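PDB 6Z9K: PrgA from Enterococcus faecalis, which extends far outside the cell and provides surface exclusion against unwanted conjugation, the part described here being its CAP domain. Local coordinates for residues Tyr118-Ile123 and Tyr142-Gly147. Residues are numbered along the deposited sequence; the frame is centred on the assembly and turned at random.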
# COMPACT_ATOMS: atom_id res chain seq x y z
N TYR A 118 -13.61 -11.45 3.49
CA TYR A 118 -12.51 -11.29 2.51
C TYR A 118 -12.70 -9.95 1.80
O TYR A 118 -11.72 -9.38 1.44
CB TYR A 118 -12.50 -12.42 1.48
CG TYR A 118 -11.38 -12.41 0.47
CD1 TYR A 118 -10.03 -12.55 0.85
CD2 TYR A 118 -11.67 -12.39 -0.89
CE1 TYR A 118 -9.02 -12.65 -0.08
CE2 TYR A 118 -10.67 -12.44 -1.84
CZ TYR A 118 -9.34 -12.56 -1.43
OH TYR A 118 -8.34 -12.63 -2.34
N MET A 119 -13.91 -9.50 1.55
CA MET A 119 -14.14 -8.25 0.77
C MET A 119 -14.00 -7.05 1.69
O MET A 119 -13.88 -7.20 2.91
CB MET A 119 -15.54 -8.28 0.18
CG MET A 119 -15.76 -9.45 -0.71
SD MET A 119 -17.48 -9.43 -1.28
CE MET A 119 -18.41 -9.69 0.22
N HIS A 120 -13.95 -5.86 1.11
CA HIS A 120 -14.04 -4.60 1.88
C HIS A 120 -15.19 -4.70 2.87
O HIS A 120 -16.30 -5.05 2.48
CB HIS A 120 -14.27 -3.40 0.99
CG HIS A 120 -13.21 -3.20 -0.05
ND1 HIS A 120 -11.90 -2.95 0.26
CD2 HIS A 120 -13.27 -3.33 -1.39
CE1 HIS A 120 -11.20 -2.78 -0.88
NE2 HIS A 120 -12.03 -3.03 -1.90
N ASP A 121 -14.95 -4.26 4.11
CA ASP A 121 -16.01 -4.15 5.14
C ASP A 121 -16.47 -2.69 5.12
O ASP A 121 -15.85 -1.85 5.75
CB ASP A 121 -15.47 -4.59 6.49
CG ASP A 121 -16.54 -4.61 7.59
OD1 ASP A 121 -17.60 -3.92 7.41
OD2 ASP A 121 -16.34 -5.31 8.59
N VAL A 122 -17.44 -2.39 4.29
CA VAL A 122 -17.86 -0.99 4.07
C VAL A 122 -18.43 -0.42 5.35
O VAL A 122 -18.30 0.73 5.58
CB VAL A 122 -18.83 -0.81 2.88
CG1 VAL A 122 -18.13 -1.23 1.58
CG2 VAL A 122 -20.11 -1.56 2.99
N ILE A 123 -19.07 -1.23 6.19
CA ILE A 123 -19.61 -0.72 7.48
C ILE A 123 -18.43 -0.29 8.34
O ILE A 123 -18.47 0.80 8.94
CB ILE A 123 -20.43 -1.79 8.20
CG1 ILE A 123 -21.73 -2.01 7.42
CG2 ILE A 123 -20.66 -1.39 9.64
CD1 ILE A 123 -22.54 -3.10 7.92
N TYR A 142 -14.37 4.23 -0.77
CA TYR A 142 -13.41 5.06 -1.54
C TYR A 142 -12.16 5.32 -0.71
O TYR A 142 -11.47 6.28 -1.03
CB TYR A 142 -13.96 6.42 -1.93
CG TYR A 142 -15.23 6.32 -2.73
CD1 TYR A 142 -15.36 5.36 -3.73
CD2 TYR A 142 -16.26 7.18 -2.48
CE1 TYR A 142 -16.55 5.24 -4.45
CE2 TYR A 142 -17.42 7.13 -3.25
CZ TYR A 142 -17.58 6.12 -4.19
OH TYR A 142 -18.76 6.03 -4.91
N TYR A 143 -11.81 4.47 0.24
CA TYR A 143 -10.63 4.70 1.10
C TYR A 143 -9.61 3.57 1.02
O TYR A 143 -8.45 3.84 1.27
CB TYR A 143 -11.09 4.85 2.55
CG TYR A 143 -11.82 6.14 2.82
CD1 TYR A 143 -11.16 7.35 2.81
CD2 TYR A 143 -13.19 6.14 3.10
CE1 TYR A 143 -11.81 8.54 3.05
CE2 TYR A 143 -13.85 7.33 3.38
CZ TYR A 143 -13.16 8.53 3.37
OH TYR A 143 -13.79 9.70 3.64
N GLU A 144 -10.07 2.33 0.78
CA GLU A 144 -9.24 1.13 1.00
C GLU A 144 -8.88 0.38 -0.28
O GLU A 144 -9.76 0.10 -1.12
CB GLU A 144 -10.00 0.22 1.98
CG GLU A 144 -9.32 -1.12 2.22
CD GLU A 144 -10.09 -1.95 3.24
OE1 GLU A 144 -11.00 -2.67 2.83
OE2 GLU A 144 -9.78 -1.75 4.43
N ASN A 145 -7.62 -0.03 -0.38
CA ASN A 145 -7.13 -1.11 -1.27
C ASN A 145 -6.70 -2.25 -0.34
O ASN A 145 -5.87 -2.05 0.50
CB ASN A 145 -6.03 -0.58 -2.20
CG ASN A 145 -6.60 0.37 -3.23
OD1 ASN A 145 -7.23 -0.07 -4.20
ND2 ASN A 145 -6.39 1.67 -3.03
N LEU A 146 -7.32 -3.41 -0.52
CA LEU A 146 -7.17 -4.51 0.43
C LEU A 146 -6.42 -5.67 -0.23
O LEU A 146 -6.79 -6.08 -1.30
CB LEU A 146 -8.59 -4.93 0.85
CG LEU A 146 -8.77 -5.99 1.91
CD1 LEU A 146 -8.17 -5.56 3.23
CD2 LEU A 146 -10.26 -6.28 2.05
N GLY A 147 -5.40 -6.15 0.44
CA GLY A 147 -4.66 -7.35 0.02
C GLY A 147 -4.90 -8.49 0.96
O GLY A 147 -4.49 -8.40 2.08
O HOH W 1 -12.25 -3.71 5.19
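H120 turns CG anti to its carbonyl carbon, and E144 sets CG anti to its backbone N (chi1 175°) with CD carried on in an extended chain. Imidazole and carboxylate meet almost coplanar, their planes 29° apart. The bond between them runs from H120 ND1 to E144 OE1 at 2.7 Å and is nearly straight at 173°. OE1 lies in the ring plane, which favours this ring orientation, and accepts through its anti lone pair, the one facing away from OE2. A water grips the same oxygen, donating to E144 OE1 at 2.9 Å and accepting from D121 N at 3.0 Å. Two residues along strand 144-148, L146 CB approaches the ring obliquely, 3.8 Å from H120 CE1, and L146 CD2 reaches to 3.5 Å from Y118 O. The H120-E144 bond, the water bridge and L146 together join the loop before helix 122-132 to an edge strand of the three-stranded sheet. E144 thus has a histidine on each oxygen, H120 at OE1 and H213 of strand 211-217 at OE2. The H120 side chain comes within about 3 Å (nearest atoms) of the magnesium ion, whose site includes L146 and H185, an arrangement consistent with the His/Glu cleft of CAP domains.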